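Local coordinates for two-domain protein containing predicted PHP-like metal-dependent phosphoesterase (PDB 3E38) that probably acts as a zinc-dependent hydrolase of the PHP phosphoesterase family, perhaps with 5'-3' exonuclease activity, though its substrate is not established, at residues G91-R96 against F134-G139; D22-S27 against H102-F107; E125-K128 against F132-W135; P152-L157 against G161-I166. All coordinates share one frame; numbering follows the deposited sequence.

Contact 1: residues G91-R96 against F134-G139. With ZN (zinc ion), chain H; ZN (zinc ion), chain I.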
loop_
_atom_site.group_PDB
_atom_site.type_symbol
_atom_site.label_atom_id
_atom_site.label_comp_id
_atom_site.label_asym_id
_atom_site.label_seq_id
_atom_site.Cartn_x
_atom_site.Cartn_y
_atom_site.Cartn_z
ATOM N N GLY B 91 -21.225 -27.177 -6.110
ATOM C CA GLY B 91 -21.460 -27.453 -4.704
ATOM C C GLY B 91 -22.521 -26.561 -4.152
ATOM O O GLY B 91 -23.005 -25.606 -4.825
ATOM N N SER B 92 -22.821 -26.900 -2.905
ATOM C CA SER B 92 -23.845 -26.256 -2.111
ATOM C C SER B 92 -23.621 -26.414 -0.634
ATOM O O SER B 92 -22.964 -27.365 -0.145
ATOM C CB SER B 92 -25.237 -26.856 -2.406
ATOM O OG SER B 92 -25.646 -26.679 -3.766
ATOM N N GLU B 93 -24.284 -25.499 0.059
ATOM C CA GLU B 93 -24.259 -25.413 1.510
ATOM C C GLU B 93 -25.581 -25.769 2.178
ATOM O O GLU B 93 -26.575 -25.034 2.110
ATOM C CB GLU B 93 -23.807 -24.012 1.982
ATOM C CG GLU B 93 -23.508 -24.052 3.481
ATOM C CD GLU B 93 -23.031 -22.758 4.040
ATOM O OE1 GLU B 93 -23.020 -21.648 3.420
ATOM O OE2 GLU B 93 -22.609 -22.875 5.145
ATOM N N ILE B 94 -25.536 -26.911 2.850
ATOM C CA ILE B 94 -26.679 -27.473 3.607
ATOM C C ILE B 94 -26.559 -26.745 4.924
ATOM O O ILE B 94 -25.627 -26.938 5.691
ATOM C CB ILE B 94 -26.614 -29.011 3.779
ATOM C CG1 ILE B 94 -26.447 -29.697 2.428
ATOM C CG2 ILE B 94 -27.828 -29.537 4.528
ATOM C CD1 ILE B 94 -25.936 -31.178 2.527
ATOM N N THR B 95 -27.505 -25.841 5.092
ATOM C CA THR B 95 -27.557 -24.876 6.147
ATOM C C THR B 95 -28.655 -25.251 7.097
ATOM O O THR B 95 -29.838 -25.120 6.797
ATOM C CB THR B 95 -27.882 -23.455 5.544
ATOM O OG1 THR B 95 -27.110 -23.203 4.345
ATOM C CG2 THR B 95 -27.638 -22.369 6.557
ATOM N N ARG B 96 -28.252 -25.756 8.241
ATOM C CA ARG B 96 -29.187 -26.118 9.291
ATOM C C ARG B 96 -28.737 -25.633 10.667
ATOM O O ARG B 96 -27.646 -25.169 10.858
ATOM C CB ARG B 96 -29.316 -27.630 9.327
ATOM C CG ARG B 96 -29.758 -28.199 7.996
ATOM C CD ARG B 96 -31.252 -27.965 7.751
ATOM N NE ARG B 96 -31.656 -28.577 6.488
ATOM C CZ ARG B 96 -32.809 -29.208 6.298
ATOM N NH1 ARG B 96 -33.659 -29.356 7.300
ATOM N NH2 ARG B 96 -33.075 -29.760 5.122
ATOM N N PHE B 134 -18.004 -31.787 3.760
ATOM C CA PHE B 134 -17.296 -31.320 4.941
ATOM C C PHE B 134 -18.089 -30.396 5.858
ATOM O O PHE B 134 -18.960 -29.674 5.446
ATOM C CB PHE B 134 -15.940 -30.718 4.565
ATOM C CG PHE B 134 -16.016 -29.535 3.628
ATOM C CD1 PHE B 134 -16.137 -28.243 4.127
ATOM C CD2 PHE B 134 -15.926 -29.718 2.252
ATOM C CE1 PHE B 134 -16.168 -27.137 3.255
ATOM C CE2 PHE B 134 -15.948 -28.628 1.374
ATOM C CZ PHE B 134 -16.075 -27.330 1.884
ATOM N N TRP B 135 -17.798 -30.522 7.144
ATOM C CA TRP B 135 -18.385 -29.668 8.175
ATOM C C TRP B 135 -17.803 -28.232 8.109
ATOM O O TRP B 135 -16.580 -28.009 8.174
ATOM C CB TRP B 135 -18.178 -30.331 9.533
ATOM C CG TRP B 135 -18.791 -29.650 10.676
ATOM C CD1 TRP B 135 -19.769 -28.704 10.652
ATOM C CD2 TRP B 135 -18.561 -29.959 12.057
ATOM N NE1 TRP B 135 -20.127 -28.357 11.933
ATOM C CE2 TRP B 135 -19.403 -29.121 12.816
ATOM C CE3 TRP B 135 -17.720 -30.850 12.717
ATOM C CZ2 TRP B 135 -19.413 -29.137 14.212
ATOM C CZ3 TRP B 135 -17.745 -30.893 14.092
ATOM C CH2 TRP B 135 -18.582 -30.029 14.830
ATOM N N ASN B 136 -18.714 -27.268 7.955
ATOM C CA ASN B 136 -18.354 -25.850 7.930
ATOM C C ASN B 136 -18.324 -25.182 9.311
ATOM O O ASN B 136 -19.158 -25.424 10.167
ATOM C CB ASN B 136 -19.304 -25.027 7.038
ATOM C CG ASN B 136 -19.405 -25.547 5.637
ATOM O OD1 ASN B 136 -18.482 -26.166 5.118
ATOM N ND2 ASN B 136 -20.545 -25.311 5.013
ATOM N N HIS B 137 -17.346 -24.292 9.468
ATOM C CA HIS B 137 -17.196 -23.474 10.664
ATOM C C HIS B 137 -17.748 -24.118 11.925
ATOM O O HIS B 137 -18.691 -23.633 12.504
ATOM C CB HIS B 137 -17.835 -22.086 10.455
ATOM C CG HIS B 137 -19.171 -22.096 9.774
ATOM N ND1 HIS B 137 -20.329 -22.512 10.394
ATOM C CD2 HIS B 137 -19.537 -21.665 8.540
ATOM C CE1 HIS B 137 -21.340 -22.371 9.559
ATOM N NE2 HIS B 137 -20.884 -21.881 8.424
ATOM N N PRO B 138 -17.155 -25.227 12.342
ATOM C CA PRO B 138 -17.650 -25.853 13.557
ATOM C C PRO B 138 -17.685 -24.863 14.718
ATOM O O PRO B 138 -18.609 -24.842 15.524
ATOM C CB PRO B 138 -16.632 -26.994 13.805
ATOM C CG PRO B 138 -15.491 -26.786 12.785
ATOM C CD PRO B 138 -16.085 -25.994 11.681
ATOM N N GLY B 139 -16.705 -23.977 14.704
ATOM C CA GLY B 139 -16.481 -23.010 15.778
ATOM C C GLY B 139 -17.259 -21.709 15.742
ATOM O O GLY B 139 -17.235 -20.939 16.700
HETATM ZN ZN ZN H . -22.458 -21.564 6.910
HETATM ZN ZN ZN I . -21.324 -20.265 3.807
HETATM O O HOH W 1 -21.153 -21.076 5.753
#
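Glu-93, on strand 87-95, meets Asn-136 and His-137 of segment 134-139 at a pair of zinc ions. From CB the glutamate runs with CG anti to the backbone N (chi1 -168°) and stays extended, which carries its carboxylate across to the metals. Glu-93 CG passes 3.6 Å from Asn-136 ND2. At the tip the two oxygens part company: Glu-93 OE1 binds one zinc at 2.2 Å, while Glu-93 OE2 binds the other, also at 2.2 Å. His-137 NE2 reaches this second zinc at 2.2 Å, and water 1 lies between the two metals as a ligand of both. Glu-93 OE2 also accepts a bent hydrogen bond from Asn-136 ND2 (3.2 Å, 139°), which comes from above the carboxylate plane, the amide being turned 73° against it. The same ND2 donates to Asn-104 OD1 on the neighbouring strand. With an alanine at Asn-136, Glu-93 OE2 and Asn-104 OD1 would probably both lose their shared donor. His-24, His-26 and Asp-194 also bind the first zinc, and His-102 the second. Glu-93 is thus a bridging carboxylate that couples the two metals, with Asn-136 as a second-shell residue.

Contact 2: residues D22-S27 against H102-F107. With ZN (zinc ion), chain I; ZN (zinc ion), chain H.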
loop_
_atom_site.group_PDB
_atom_site.type_symbol
_atom_site.label_atom_id
_atom_site.label_comp_id
_atom_site.label_asym_id
_atom_site.label_seq_id
_atom_site.Cartn_x
_atom_site.Cartn_y
_atom_site.Cartn_z
ATOM N N ASP B 22 -10.600 -22.639 -3.176
ATOM C CA ASP B 22 -11.610 -22.040 -2.260
ATOM C C ASP B 22 -12.927 -22.780 -2.471
ATOM O O ASP B 22 -13.632 -22.598 -3.472
ATOM C CB ASP B 22 -11.739 -20.540 -2.493
ATOM C CG ASP B 22 -12.515 -19.828 -1.409
ATOM O OD1 ASP B 22 -12.881 -20.499 -0.423
ATOM O OD2 ASP B 22 -12.732 -18.586 -1.550
ATOM N N PHE B 23 -13.252 -23.634 -1.514
ATOM C CA PHE B 23 -14.384 -24.556 -1.675
ATOM C C PHE B 23 -15.680 -24.089 -1.037
ATOM O O PHE B 23 -16.575 -24.881 -0.776
ATOM C CB PHE B 23 -13.995 -25.916 -1.080
ATOM C CG PHE B 23 -12.824 -26.591 -1.770
ATOM C CD1 PHE B 23 -12.887 -26.898 -3.117
ATOM C CD2 PHE B 23 -11.713 -26.970 -1.058
ATOM C CE1 PHE B 23 -11.868 -27.542 -3.734
ATOM C CE2 PHE B 23 -10.669 -27.617 -1.677
ATOM C CZ PHE B 23 -10.745 -27.893 -3.013
ATOM N N HIS B 24 -15.747 -22.800 -0.751
ATOM C CA HIS B 24 -16.884 -22.250 -0.006
ATOM C C HIS B 24 -17.017 -20.755 -0.196
ATOM O O HIS B 24 -16.211 -19.957 0.253
ATOM C CB HIS B 24 -16.677 -22.557 1.480
ATOM C CG HIS B 24 -17.853 -22.280 2.351
ATOM N ND1 HIS B 24 -17.975 -22.845 3.602
ATOM C CD2 HIS B 24 -18.986 -21.576 2.143
ATOM C CE1 HIS B 24 -19.112 -22.464 4.149
ATOM N NE2 HIS B 24 -19.746 -21.690 3.289
HETATM N N MSE B 25 -18.059 -20.394 -0.907
HETATM C CA MSE B 25 -18.330 -19.004 -1.174
HETATM C C MSE B 25 -19.754 -18.825 -1.648
HETATM O O MSE B 25 -20.423 -19.802 -2.001
HETATM C CB MSE B 25 -17.350 -18.489 -2.211
HETATM C CG MSE B 25 -17.525 -19.081 -3.566
HETATM SE SE MSE B 25 -16.058 -18.606 -4.775
HETATM C CE MSE B 25 -14.657 -19.392 -3.754
ATOM N N HIS B 26 -20.137 -17.554 -1.727
ATOM C CA HIS B 26 -21.505 -17.129 -2.036
ATOM C C HIS B 26 -21.685 -15.982 -2.981
ATOM O O HIS B 26 -20.824 -15.148 -3.122
ATOM C CB HIS B 26 -22.196 -16.761 -0.734
ATOM C CG HIS B 26 -22.193 -17.877 0.258
ATOM N ND1 HIS B 26 -23.209 -18.803 0.347
ATOM C CD2 HIS B 26 -21.273 -18.230 1.179
ATOM C CE1 HIS B 26 -22.927 -19.659 1.314
ATOM N NE2 HIS B 26 -21.760 -19.318 1.845
ATOM N N SER B 27 -22.831 -16.021 -3.665
ATOM C CA SER B 27 -23.238 -14.979 -4.619
ATOM C C SER B 27 -24.638 -14.508 -4.239
ATOM O O SER B 27 -25.199 -14.945 -3.262
ATOM C CB SER B 27 -23.219 -15.449 -6.075
ATOM O OG SER B 27 -24.341 -16.272 -6.446
ATOM N N HIS B 102 -23.905 -26.506 9.755
ATOM C CA HIS B 102 -23.740 -26.281 8.300
ATOM C C HIS B 102 -22.654 -27.141 7.718
ATOM O O HIS B 102 -21.547 -27.201 8.254
ATOM C CB HIS B 102 -23.310 -24.842 8.009
ATOM C CG HIS B 102 -24.247 -23.791 8.503
ATOM N ND1 HIS B 102 -24.231 -22.507 8.011
ATOM C CD2 HIS B 102 -25.226 -23.824 9.435
ATOM C CE1 HIS B 102 -25.157 -21.790 8.628
ATOM N NE2 HIS B 102 -25.785 -22.569 9.483
ATOM N N PHE B 103 -22.973 -27.797 6.610
ATOM C CA PHE B 103 -22.021 -28.608 5.823
ATOM C C PHE B 103 -22.046 -28.207 4.356
ATOM O O PHE B 103 -23.057 -27.844 3.829
ATOM C CB PHE B 103 -22.363 -30.086 5.824
ATOM C CG PHE B 103 -22.052 -30.831 7.128
ATOM C CD1 PHE B 103 -22.624 -30.461 8.315
ATOM C CD2 PHE B 103 -21.202 -31.942 7.115
ATOM C CE1 PHE B 103 -22.323 -31.135 9.490
ATOM C CE2 PHE B 103 -20.887 -32.608 8.270
ATOM C CZ PHE B 103 -21.453 -32.207 9.467
ATOM N N ASN B 104 -20.904 -28.354 3.707
ATOM C CA ASN B 104 -20.809 -28.225 2.260
ATOM C C ASN B 104 -20.679 -29.583 1.614
ATOM O O ASN B 104 -19.974 -30.451 2.087
ATOM C CB ASN B 104 -19.669 -27.341 1.822
ATOM C CG ASN B 104 -20.043 -25.886 1.807
ATOM O OD1 ASN B 104 -21.028 -25.480 2.408
ATOM N ND2 ASN B 104 -19.262 -25.091 1.093
ATOM N N ALA B 105 -21.454 -29.731 0.549
ATOM C CA ALA B 105 -21.476 -30.890 -0.332
ATOM C C ALA B 105 -20.878 -30.393 -1.634
ATOM O O ALA B 105 -21.449 -29.519 -2.276
ATOM C CB ALA B 105 -22.901 -31.398 -0.538
ATOM N N ILE B 106 -19.691 -30.886 -1.975
ATOM C CA ILE B 106 -19.068 -30.507 -3.241
ATOM C C ILE B 106 -18.891 -31.750 -4.121
ATOM O O ILE B 106 -19.033 -32.918 -3.708
ATOM C CB ILE B 106 -17.763 -29.653 -3.067
ATOM C CG1 ILE B 106 -16.619 -30.475 -2.472
ATOM C CG2 ILE B 106 -18.065 -28.393 -2.179
ATOM C CD1 ILE B 106 -15.302 -29.767 -2.438
ATOM N N PHE B 107 -18.673 -31.443 -5.383
ATOM C CA PHE B 107 -18.598 -32.461 -6.439
ATOM C C PHE B 107 -19.990 -33.030 -6.691
ATOM O O PHE B 107 -20.194 -34.165 -7.054
ATOM C CB PHE B 107 -17.526 -33.524 -6.167
ATOM C CG PHE B 107 -16.125 -33.006 -6.398
ATOM C CD1 PHE B 107 -15.668 -32.820 -7.682
ATOM C CD2 PHE B 107 -15.324 -32.599 -5.353
ATOM C CE1 PHE B 107 -14.435 -32.324 -7.905
ATOM C CE2 PHE B 107 -14.055 -32.109 -5.566
ATOM C CZ PHE B 107 -13.613 -31.961 -6.845
HETATM ZN ZN ZN I . -21.324 -20.265 3.807
HETATM ZN ZN ZN H . -22.458 -21.564 6.910
HETATM O O HOH W 1 -21.153 -21.076 5.753
#
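Phe-23 and His-24 meet Asn-104 and Ile-106 in a buried contact between the loop after strand 17-22 and strand 102-106, at the metal-bearing end of what is probably a distorted beta/alpha barrel, as in PHP proteins. The loop carries the His-X-His motif of this family: His-24 NE2 and His-26 NE2 both bind the same zinc, each at 2.2 Å, with Glu-93 and Asp-194 among its other ligands. On the strand, His-102 ND1 binds a second zinc at 2.3 Å. Asn-104 packs against one face of His-24, its ND2 3.4 Å from His-24 CG, with amide and ring planes 46° apart. That ND2 gives its N-H to a lone pair of Phe-23 O (3.3 Å, 143°), lying in the carbonyl plane, while Asn-104 OD1 is taken up by Asn-136. His-24 ND1 is held in turn by Glu-167, so both ring nitrogens are engaged. A leucine in place of Asn-104 would probably leave Phe-23 O without its donor and Asn-136 ND2 without its acceptor. Further from the metals the contact is apolar. Ile-106 has CG1 between the backbone N and the carbonyl carbon (chi1 69°), and Ile-106 CD1 lies obliquely 3.8 Å from Phe-23 CD1.

Contact 3: residues E125-K128 against F132-W135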
loop_
_atom_site.group_PDB
_atom_site.type_symbol
_atom_site.label_atom_id
_atom_site.label_comp_id
_atom_site.label_asym_id
_atom_site.label_seq_id
_atom_site.Cartn_x
_atom_site.Cartn_y
_atom_site.Cartn_z
ATOM N N GLU B 125 -29.151 -37.301 -0.271
ATOM C CA GLU B 125 -29.097 -36.952 -1.697
ATOM C C GLU B 125 -27.675 -36.603 -2.146
ATOM O O GLU B 125 -27.236 -36.974 -3.240
ATOM C CB GLU B 125 -29.993 -35.742 -1.982
ATOM C CG GLU B 125 -31.474 -36.017 -1.732
ATOM C CD GLU B 125 -32.037 -37.020 -2.728
ATOM O OE1 GLU B 125 -31.431 -37.150 -3.821
ATOM O OE2 GLU B 125 -33.079 -37.648 -2.424
ATOM N N ALA B 126 -26.976 -35.836 -1.303
ATOM C CA ALA B 126 -25.624 -35.431 -1.596
ATOM C C ALA B 126 -24.775 -36.692 -1.628
ATOM O O ALA B 126 -23.968 -36.902 -2.536
ATOM C CB ALA B 126 -25.099 -34.409 -0.564
ATOM N N LYS B 127 -25.007 -37.566 -0.666
ATOM C CA LYS B 127 -24.269 -38.820 -0.573
ATOM C C LYS B 127 -24.476 -39.671 -1.807
ATOM O O LYS B 127 -23.574 -40.303 -2.364
ATOM C CB LYS B 127 -24.802 -39.635 0.609
ATOM C CG LYS B 127 -24.101 -40.972 0.794
ATOM C CD LYS B 127 -22.647 -40.757 0.746
ATOM C CE LYS B 127 -21.860 -41.874 1.295
ATOM N NZ LYS B 127 -20.440 -41.375 1.337
ATOM N N LYS B 128 -25.729 -39.676 -2.204
ATOM C CA LYS B 128 -26.182 -40.455 -3.344
ATOM C C LYS B 128 -25.435 -40.013 -4.570
ATOM O O LYS B 128 -25.185 -40.790 -5.472
ATOM C CB LYS B 128 -27.690 -40.263 -3.525
ATOM C CG LYS B 128 -28.322 -41.038 -4.620
ATOM C CD LYS B 128 -29.847 -40.820 -4.628
ATOM C CE LYS B 128 -30.484 -41.365 -5.932
ATOM N NZ LYS B 128 -31.897 -40.954 -6.124
ATOM N N PHE B 132 -18.305 -34.925 -2.074
ATOM C CA PHE B 132 -17.279 -34.775 -1.025
ATOM C C PHE B 132 -17.886 -33.776 -0.039
ATOM O O PHE B 132 -18.310 -32.676 -0.399
ATOM C CB PHE B 132 -15.933 -34.335 -1.558
ATOM C CG PHE B 132 -14.881 -34.171 -0.486
ATOM C CD1 PHE B 132 -14.740 -32.938 0.189
ATOM C CD2 PHE B 132 -14.007 -35.224 -0.165
ATOM C CE1 PHE B 132 -13.767 -32.762 1.178
ATOM C CE2 PHE B 132 -13.017 -35.062 0.826
ATOM C CZ PHE B 132 -12.896 -33.810 1.495
HETATM N N MSE B 133 -18.014 -34.235 1.198
HETATM C CA MSE B 133 -18.725 -33.476 2.236
HETATM C C MSE B 133 -17.888 -33.059 3.405
HETATM O O MSE B 133 -17.182 -33.867 4.003
HETATM C CB MSE B 133 -19.906 -34.319 2.758
HETATM C CG MSE B 133 -21.081 -34.349 1.740
HETATM SE SE MSE B 133 -22.351 -35.765 2.039
HETATM C CE MSE B 133 -21.328 -37.276 1.363
ATOM N N PHE B 134 -18.004 -31.787 3.760
ATOM C CA PHE B 134 -17.296 -31.320 4.941
ATOM C C PHE B 134 -18.089 -30.396 5.858
ATOM O O PHE B 134 -18.960 -29.674 5.446
ATOM C CB PHE B 134 -15.940 -30.718 4.565
ATOM C CG PHE B 134 -16.016 -29.535 3.628
ATOM C CD1 PHE B 134 -16.137 -28.243 4.127
ATOM C CD2 PHE B 134 -15.926 -29.718 2.252
ATOM C CE1 PHE B 134 -16.168 -27.137 3.255
ATOM C CE2 PHE B 134 -15.948 -28.628 1.374
ATOM C CZ PHE B 134 -16.075 -27.330 1.884
ATOM N N TRP B 135 -17.798 -30.522 7.144
ATOM C CA TRP B 135 -18.385 -29.668 8.175
ATOM C C TRP B 135 -17.803 -28.232 8.109
ATOM O O TRP B 135 -16.580 -28.009 8.174
ATOM C CB TRP B 135 -18.178 -30.331 9.533
ATOM C CG TRP B 135 -18.791 -29.650 10.676
ATOM C CD1 TRP B 135 -19.769 -28.704 10.652
ATOM C CD2 TRP B 135 -18.561 -29.959 12.057
ATOM N NE1 TRP B 135 -20.127 -28.357 11.933
ATOM C CE2 TRP B 135 -19.403 -29.121 12.816
ATOM C CE3 TRP B 135 -17.720 -30.850 12.717
ATOM C CZ2 TRP B 135 -19.413 -29.137 14.212
ATOM C CZ3 TRP B 135 -17.745 -30.893 14.092
ATOM C CH2 TRP B 135 -18.582 -30.029 14.830
#
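Met-133, a selenomethionine in this crystal, packs between strand 132-135 and the end of helix 119-128. It is the one side chain of the strand segment that touches the helix segment. Its buried part lies against Ala-126, whose CB points at the strand and comes within 4.0 Å of Met-133 SE. The helix backbone is close here too, since Met-133 CE sits 3.8 Å from Lys-127 CA. A bend at the last torsion of Met-133 (chi3 -75°) turns the methyl group along the helix rather than straight into it. Both Ala-126 and Met-133 are buried, and Ala-126 also rests on Ala-105 of strand 102-106. The contact is one of helix on sheet: the helix connects two antiparallel neighbours, strands 102-106 and 132-135, and packs on the outer surface of the barrel. Phe-132 points away from the helix, and Phe-134 packs on Phe-23 and Ile-106 at the barrel interior. The solvent side belongs to Lys-127, which is partly exposed at the margin of the contact and whose CB leaves the helix away from the strand. A bend at chi2 (48°) brings the chain back, and it crosses the methionine at about a right angle, with Lys-127 CD 3.8 Å from Met-133 CE. Beyond that methyl the aliphatic chain ends in NZ, which is hydrogen-bonded to Gly-161 O.

Contact 4: residues P152-L157 against G161-I166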
loop_
_atom_site.group_PDB
_atom_site.type_symbol
_atom_site.label_atom_id
_atom_site.label_comp_id
_atom_site.label_asym_id
_atom_site.label_seq_id
_atom_site.Cartn_x
_atom_site.Cartn_y
_atom_site.Cartn_z
ATOM N N PRO B 152 -23.492 -35.655 18.939
ATOM C CA PRO B 152 -23.724 -37.061 18.565
ATOM C C PRO B 152 -24.139 -37.199 17.095
ATOM O O PRO B 152 -24.017 -38.261 16.500
ATOM C CB PRO B 152 -24.817 -37.533 19.562
ATOM C CG PRO B 152 -24.911 -36.440 20.628
ATOM C CD PRO B 152 -24.408 -35.164 19.985
ATOM N N GLU B 153 -24.553 -36.087 16.509
ATOM C CA GLU B 153 -24.975 -36.052 15.099
ATOM C C GLU B 153 -23.789 -36.010 14.176
ATOM O O GLU B 153 -23.848 -36.452 13.040
ATOM C CB GLU B 153 -25.806 -34.815 14.767
ATOM C CG GLU B 153 -27.187 -34.809 15.357
ATOM C CD GLU B 153 -27.251 -34.205 16.741
ATOM O OE1 GLU B 153 -26.238 -34.170 17.470
ATOM O OE2 GLU B 153 -28.348 -33.753 17.090
ATOM N N HIS B 154 -22.724 -35.404 14.654
ATOM C CA HIS B 154 -21.529 -35.328 13.847
ATOM C C HIS B 154 -20.961 -36.750 13.837
ATOM O O HIS B 154 -20.414 -37.231 12.863
ATOM C CB HIS B 154 -20.567 -34.235 14.362
ATOM C CG HIS B 154 -21.217 -32.882 14.470
ATOM N ND1 HIS B 154 -21.454 -32.262 15.682
ATOM C CD2 HIS B 154 -21.734 -32.059 13.514
ATOM C CE1 HIS B 154 -22.081 -31.117 15.469
ATOM N NE2 HIS B 154 -22.272 -30.975 14.165
ATOM N N THR B 155 -21.177 -37.451 14.920
ATOM C CA THR B 155 -20.690 -38.815 15.011
ATOM C C THR B 155 -21.451 -39.680 14.048
ATOM O O THR B 155 -20.895 -40.556 13.382
ATOM C CB THR B 155 -20.838 -39.386 16.431
ATOM O OG1 THR B 155 -19.736 -38.938 17.217
ATOM C CG2 THR B 155 -20.817 -40.879 16.389
ATOM N N ALA B 156 -22.746 -39.426 13.992
ATOM C CA ALA B 156 -23.622 -40.195 13.123
ATOM C C ALA B 156 -23.217 -39.923 11.696
ATOM O O ALA B 156 -22.863 -40.810 10.945
ATOM C CB ALA B 156 -25.092 -39.825 13.346
ATOM N N LEU B 157 -23.280 -38.662 11.348
ATOM C CA LEU B 157 -22.930 -38.216 9.993
ATOM C C LEU B 157 -21.600 -38.815 9.557
ATOM O O LEU B 157 -21.444 -39.273 8.436
ATOM C CB LEU B 157 -22.868 -36.685 9.916
ATOM C CG LEU B 157 -24.197 -35.952 9.757
ATOM C CD1 LEU B 157 -24.103 -34.540 10.284
ATOM C CD2 LEU B 157 -24.605 -35.971 8.277
ATOM N N GLY B 161 -20.757 -41.896 6.467
ATOM C CA GLY B 161 -19.967 -41.554 5.282
ATOM C C GLY B 161 -20.321 -40.193 4.727
ATOM O O GLY B 161 -20.120 -39.902 3.531
ATOM N N CYS B 162 -20.828 -39.343 5.606
ATOM C CA CYS B 162 -21.275 -37.990 5.208
ATOM C C CYS B 162 -20.406 -36.855 5.698
ATOM O O CYS B 162 -20.826 -35.695 5.652
ATOM C CB CYS B 162 -22.694 -37.739 5.666
ATOM S SG CYS B 162 -23.827 -38.655 4.671
HETATM N N MSE B 163 -19.220 -37.215 6.182
HETATM C CA MSE B 163 -18.208 -36.243 6.618
HETATM C C MSE B 163 -16.825 -36.687 6.148
HETATM O O MSE B 163 -16.283 -37.659 6.642
HETATM C CB MSE B 163 -18.193 -36.080 8.157
HETATM C CG MSE B 163 -17.389 -34.851 8.597
HETATM SE SE MSE B 163 -17.006 -34.672 10.508
HETATM C CE MSE B 163 -18.817 -34.732 11.223
ATOM N N HIS B 164 -16.256 -35.968 5.202
ATOM C CA HIS B 164 -14.934 -36.330 4.678
ATOM C C HIS B 164 -13.839 -35.341 5.119
ATOM O O HIS B 164 -12.624 -35.612 5.047
ATOM C CB HIS B 164 -15.006 -36.448 3.165
ATOM C CG HIS B 164 -16.113 -37.340 2.703
ATOM N ND1 HIS B 164 -17.230 -36.868 2.047
ATOM C CD2 HIS B 164 -16.289 -38.678 2.842
ATOM C CE1 HIS B 164 -18.041 -37.879 1.795
ATOM N NE2 HIS B 164 -17.494 -38.988 2.269
ATOM N N GLY B 165 -14.314 -34.199 5.591
ATOM C CA GLY B 165 -13.447 -33.143 6.070
ATOM C C GLY B 165 -14.154 -32.200 6.979
ATOM O O GLY B 165 -15.361 -32.326 7.242
ATOM N N ILE B 166 -13.358 -31.291 7.505
ATOM C CA ILE B 166 -13.842 -30.221 8.376
ATOM C C ILE B 166 -13.048 -28.997 8.084
ATOM O O ILE B 166 -11.859 -29.094 7.828
ATOM C CB ILE B 166 -13.615 -30.520 9.851
ATOM C CG1 ILE B 166 -14.093 -31.915 10.181
ATOM C CG2 ILE B 166 -14.315 -29.485 10.759
ATOM C CD1 ILE B 166 -13.866 -32.260 11.657
#
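Leu-157 O, near the end of helix 152-159, accepts the N-H of Cys-162 across the helix terminus (2.9 Å, 151°), closing a backbone turn in which Gly-161 takes positive phi (88°). A side chain there would collide with the preceding carbonyl oxygen. The turn brings two apolar groups together: Leu-157 CD2 lies 3.7 Å from Cys-162 CB, and both side chains pack further on Phe-123 of helix 119-128. Met-163, a selenomethionine, reaches back toward the helix. Its chain runs straight until chi3 (-56°), where a bend lays Met-163 CE against His-154, 3.6 Å from His-154 CB and 3.4 Å from the backbone O of that residue. The methyl approaches the imidazole obliquely. The polar ends of His-154 are spent elsewhere, NE2 on Pro-100 O and ND1 on the backbone N of Trp-151, while its ring stacks on Trp-135. The 6→1 hydrogen bond from Cys-162 N to Leu-157 O, the left-handed glycine and the apolar pair that flanks them are the marks of a Schellman motif. Here it ends the helix and turns the chain into strand 165-170, completing the beta-alpha-beta crossover that began with the parallel strand 132-135.

Overall arrangement
All four contacts belong to the metal-binding domain and reach one mixed sheet, in which strands 87-95, 102-106, 132-135 and 165-170 lie side by side in that order. Contacts 1 and 2, with centres about 7 Å apart, interleave along the chain and share two zinc ions and water 1. Contact 3 comes after contact 2 and ends on the strand of contact 1; contact 4 follows both, its centre about 10 Å from that of contact 3. Contact 4 joins strand 132-135 through Met-133 O and His-164 N (2.6 Å), and its Leu-157 packs on Phe-103. Zinc ligands thus come from strand 87-95 (Glu-93), strand 102-106 (His-102) and segment 134-139 (His-137), with helices 119-128 and 152-159 on the outer face.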